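PDB 2PWQ: ubiquitin conjugating enzyme, which probably accepts activated ubiquitin as a thioester and passes it on toward substrates, as other ubiquitin-conjugating (E2) enzymes do. Local coordinates for residues 31-44 with 119-131. Residues are numbered along the deposited sequence; the frame is centred on the assembly and turned at random.
Sequences ELKDIENENVQEID and ALTIRTALLSIQA
Arg123 of helix 122-134 reaches Glu38 and Asn39 in the loop after helix 23-37 and illustrates how one long side chain can tie a helix to a loop. Its CB lies 4.0 Å from Ile35 CG1, and its CG packs at 3.7 Å against Ile43 CG2. With CG anti to the backbone N (chi1 -160°) and the chain straight as far as NE, CD comes near both Ile35 CG1 and Glu38 CB, and the guanidinium is delivered to the loop. NE donates to a water that in turn donates to Ile35 O and Ile43 O. Arg123 NH2 donates to Asn39 O over a long 3.3 Å. The oxygen lies in the guanidinium plane, but NH2 comes from above the carbonyl plane, not along a lone pair; the same oxygen also accepts from Glu42 N and Ile43 N. The Glu38 carboxylate stacks over one face, the two planes 8° apart; its OE1, 3.6 Å from Arg123 NH2, forms a salt bridge by charge alone and spends its anti lone pair on Asn39 N. Ile43 CB lies over the opposite face.

At one end, Glu31 OE1 accepts from Ile122 N through its syn lone pair (2.8 Å), while OE2 is held by Tyr82 and Arg27. At the other, Gln130 NE2 meets Glu42 OE1 at 2.9 Å and also bonds Lys60 O. Beside Arg123, Ile43 packs on Leu126 and Leu127, its CG1 3.6 Å from Leu127 CD2. Thus, within the E2 fold, helix 122-134 lies against the antiparallel sheet, with Leu126 and Ile129 on Ile89 of strand 88-91, and meets helix 23-37 and edge strand 43-47 through this contact.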
# COMPACT_ATOMS: atom_id res chain seq x y z
N GLU A 31 -5.83 13.39 -9.37
CA GLU A 31 -5.04 12.59 -8.41
C GLU A 31 -3.70 12.20 -8.98
O GLU A 31 -2.66 12.40 -8.35
CB GLU A 31 -5.82 11.40 -7.89
CG GLU A 31 -6.92 11.86 -6.93
CD GLU A 31 -7.19 10.93 -5.77
OE1 GLU A 31 -6.29 10.14 -5.34
OE2 GLU A 31 -8.33 10.99 -5.29
N LEU A 32 -3.73 11.68 -10.21
CA LEU A 32 -2.52 11.23 -10.89
C LEU A 32 -1.53 12.34 -11.16
O LEU A 32 -0.33 12.18 -10.92
CB LEU A 32 -2.87 10.47 -12.16
CG LEU A 32 -3.36 9.04 -11.91
CD1 LEU A 32 -4.28 8.56 -13.02
CD2 LEU A 32 -2.21 8.09 -11.74
N LYS A 33 -2.01 13.50 -11.63
CA LYS A 33 -1.11 14.62 -11.85
C LYS A 33 -0.47 15.09 -10.54
O LYS A 33 0.69 15.46 -10.53
CB LYS A 33 -1.82 15.79 -12.56
CG LYS A 33 -2.40 15.45 -13.95
CD LYS A 33 -1.34 15.48 -15.03
CE LYS A 33 -1.98 15.54 -16.42
NZ LYS A 33 -0.97 15.92 -17.44
N ASP A 34 -1.24 15.07 -9.45
CA ASP A 34 -0.76 15.56 -8.15
C ASP A 34 0.30 14.62 -7.57
O ASP A 34 1.33 15.07 -7.05
CB ASP A 34 -1.93 15.75 -7.16
CG ASP A 34 -2.82 16.95 -7.50
OD1 ASP A 34 -2.40 17.78 -8.35
OD2 ASP A 34 -3.93 17.07 -6.91
N ILE A 35 0.03 13.32 -7.70
CA ILE A 35 0.95 12.27 -7.26
C ILE A 35 2.23 12.47 -8.02
O ILE A 35 3.31 12.43 -7.44
CB ILE A 35 0.37 10.84 -7.53
CG1 ILE A 35 -0.76 10.52 -6.56
CG2 ILE A 35 1.45 9.79 -7.33
CD1 ILE A 35 -1.58 9.29 -6.93
N GLU A 36 2.09 12.71 -9.33
CA GLU A 36 3.21 12.94 -10.23
C GLU A 36 4.01 14.17 -9.79
O GLU A 36 5.23 14.22 -9.96
CB GLU A 36 2.69 13.09 -11.66
CG GLU A 36 3.76 13.23 -12.73
CD GLU A 36 3.17 13.29 -14.14
OE1 GLU A 36 3.66 12.54 -15.01
OE2 GLU A 36 2.22 14.07 -14.39
N ASN A 37 3.31 15.13 -9.18
CA ASN A 37 3.92 16.38 -8.73
C ASN A 37 4.52 16.31 -7.32
O ASN A 37 5.44 17.08 -6.99
CB ASN A 37 2.92 17.55 -8.85
CG ASN A 37 2.65 17.94 -10.31
OD1 ASN A 37 3.54 17.87 -11.16
ND2 ASN A 37 1.41 18.36 -10.60
N GLU A 38 4.01 15.38 -6.51
CA GLU A 38 4.54 15.10 -5.18
C GLU A 38 5.86 14.29 -5.15
O GLU A 38 6.55 14.16 -6.17
CB GLU A 38 3.47 14.40 -4.36
CG GLU A 38 2.89 15.25 -3.28
CD GLU A 38 3.72 15.22 -1.99
OE1 GLU A 38 4.96 14.95 -2.04
OE2 GLU A 38 3.13 15.48 -0.91
N ASN A 39 6.22 13.76 -3.98
CA ASN A 39 7.45 12.98 -3.82
C ASN A 39 7.28 11.52 -4.27
O ASN A 39 6.86 10.66 -3.50
CB ASN A 39 7.93 13.02 -2.37
CG ASN A 39 9.35 12.49 -2.21
OD1 ASN A 39 10.02 12.10 -3.19
ND2 ASN A 39 9.83 12.48 -0.96
N VAL A 40 7.61 11.28 -5.54
CA VAL A 40 7.36 9.98 -6.17
C VAL A 40 8.42 8.94 -5.75
O VAL A 40 8.32 7.75 -6.08
CB VAL A 40 7.23 10.09 -7.72
CG1 VAL A 40 6.26 11.19 -8.09
CG2 VAL A 40 8.60 10.31 -8.40
N GLN A 41 9.43 9.41 -5.01
CA GLN A 41 10.42 8.52 -4.45
C GLN A 41 9.82 7.79 -3.26
O GLN A 41 10.19 6.65 -2.94
CB GLN A 41 11.71 9.26 -4.13
CG GLN A 41 12.33 10.02 -5.33
CD GLN A 41 12.73 9.09 -6.50
OE1 GLN A 41 13.30 8.01 -6.30
NE2 GLN A 41 12.42 9.51 -7.73
N GLU A 42 8.83 8.41 -2.64
CA GLU A 42 8.15 7.82 -1.51
C GLU A 42 6.90 7.06 -1.89
O GLU A 42 6.70 5.91 -1.48
CB GLU A 42 7.81 8.92 -0.50
CG GLU A 42 9.04 9.57 0.10
CD GLU A 42 9.72 8.73 1.17
OE1 GLU A 42 9.08 7.88 1.82
OE2 GLU A 42 10.93 8.91 1.36
N ILE A 43 6.04 7.73 -2.64
CA ILE A 43 4.75 7.21 -3.02
C ILE A 43 4.54 7.60 -4.48
O ILE A 43 4.64 8.79 -4.87
CB ILE A 43 3.56 7.76 -2.16
CG1 ILE A 43 3.81 7.65 -0.63
CG2 ILE A 43 2.21 7.18 -2.61
CD1 ILE A 43 3.60 6.28 0.03
N ASP A 44 4.28 6.59 -5.28
CA ASP A 44 3.97 6.77 -6.69
C ASP A 44 2.75 5.91 -7.04
O ASP A 44 2.36 5.01 -6.27
CB ASP A 44 5.19 6.41 -7.52
CG ASP A 44 5.23 7.10 -8.88
OD1 ASP A 44 4.22 7.70 -9.30
OD2 ASP A 44 6.29 7.03 -9.56
N ALA A 119 -12.88 13.65 0.52
CA ALA A 119 -11.73 14.44 0.94
C ALA A 119 -10.42 13.61 0.90
O ALA A 119 -9.32 14.15 0.70
CB ALA A 119 -11.97 15.03 2.35
N LEU A 120 -10.56 12.30 1.11
CA LEU A 120 -9.40 11.40 1.09
C LEU A 120 -8.88 11.21 -0.36
O LEU A 120 -9.58 11.51 -1.33
CB LEU A 120 -9.78 10.10 1.81
CG LEU A 120 -9.70 10.21 3.35
CD1 LEU A 120 -10.30 9.03 4.05
CD2 LEU A 120 -8.24 10.41 3.79
N THR A 121 -7.64 10.78 -0.49
CA THR A 121 -7.03 10.53 -1.78
C THR A 121 -6.24 9.21 -1.74
O THR A 121 -5.81 8.73 -0.67
CB THR A 121 -6.04 11.62 -2.21
OG1 THR A 121 -4.89 11.55 -1.36
CG2 THR A 121 -6.66 13.06 -2.08
N ILE A 122 -6.01 8.68 -2.93
CA ILE A 122 -5.23 7.47 -3.04
C ILE A 122 -3.81 7.64 -2.47
O ILE A 122 -3.39 6.83 -1.70
CB ILE A 122 -5.28 6.96 -4.50
CG1 ILE A 122 -6.70 6.47 -4.78
CG2 ILE A 122 -4.29 5.82 -4.69
CD1 ILE A 122 -7.05 6.36 -6.20
N ARG A 123 -3.09 8.70 -2.80
CA ARG A 123 -1.78 8.94 -2.18
C ARG A 123 -1.87 8.93 -0.64
O ARG A 123 -0.96 8.45 0.06
CB ARG A 123 -1.19 10.27 -2.63
CG ARG A 123 0.31 10.32 -2.40
CD ARG A 123 0.98 11.55 -2.91
NE ARG A 123 2.42 11.44 -2.73
CZ ARG A 123 3.07 11.60 -1.57
NH1 ARG A 123 2.43 11.94 -0.46
NH2 ARG A 123 4.37 11.47 -1.54
N THR A 124 -2.94 9.47 -0.09
CA THR A 124 -3.00 9.45 1.37
C THR A 124 -3.31 8.00 1.87
O THR A 124 -2.77 7.58 2.90
CB THR A 124 -3.80 10.66 2.01
OG1 THR A 124 -5.19 10.61 1.67
CG2 THR A 124 -3.22 12.03 1.53
N ALA A 125 -4.11 7.23 1.13
CA ALA A 125 -4.31 5.80 1.46
C ALA A 125 -2.98 5.06 1.46
O ALA A 125 -2.69 4.25 2.34
CB ALA A 125 -5.30 5.12 0.50
N LEU A 126 -2.16 5.36 0.46
CA LEU A 126 -0.85 4.78 0.36
C LEU A 126 0.14 5.25 1.42
O LEU A 126 0.95 4.46 1.90
CB LEU A 126 -0.27 4.96 -1.06
CG LEU A 126 -1.07 4.34 -2.22
CD1 LEU A 126 -0.43 4.75 -3.54
CD2 LEU A 126 -1.19 2.82 -2.10
N LEU A 127 0.12 6.55 1.75
CA LEU A 127 0.95 7.06 2.84
C LEU A 127 0.59 6.34 4.15
O LEU A 127 1.46 6.05 4.97
CB LEU A 127 0.77 8.56 3.06
CG LEU A 127 1.56 9.57 2.21
CD1 LEU A 127 1.08 11.00 2.56
CD2 LEU A 127 3.12 9.47 2.35
N SER A 128 -0.67 6.04 4.37
CA SER A 128 -1.02 5.43 5.63
C SER A 128 -0.63 3.95 5.65
O SER A 128 -0.50 3.33 6.71
CB SER A 128 -2.51 5.57 5.92
OG SER A 128 -3.17 4.49 5.28
N ILE A 129 -0.44 3.36 4.47
CA ILE A 129 0.01 1.98 4.41
C ILE A 129 1.50 2.03 4.68
O ILE A 129 2.00 1.20 5.43
CB ILE A 129 -0.34 1.31 3.06
CG1 ILE A 129 -1.86 1.08 3.01
CG2 ILE A 129 0.41 -0.07 2.90
CD1 ILE A 129 -2.43 0.97 1.61
N GLN A 130 2.21 2.98 4.08
CA GLN A 130 3.63 3.10 4.39
C GLN A 130 3.86 3.36 5.89
O GLN A 130 4.87 2.90 6.48
CB GLN A 130 4.23 4.22 3.54
CG GLN A 130 5.72 4.49 3.75
CD GLN A 130 6.15 5.76 3.06
OE1 GLN A 130 5.59 6.81 3.33
NE2 GLN A 130 7.16 5.68 2.17
N ALA A 131 2.96 4.13 6.52
CA ALA A 131 3.02 4.32 7.98
C ALA A 131 2.95 2.98 8.71
O ALA A 131 3.74 2.73 9.61
CB ALA A 131 1.93 5.33 8.49
O HOH W 1 -3.82 10.53 -4.92
O HOH W 2 3.82 11.23 -5.09
O HOH W 3 6.45 9.52 2.48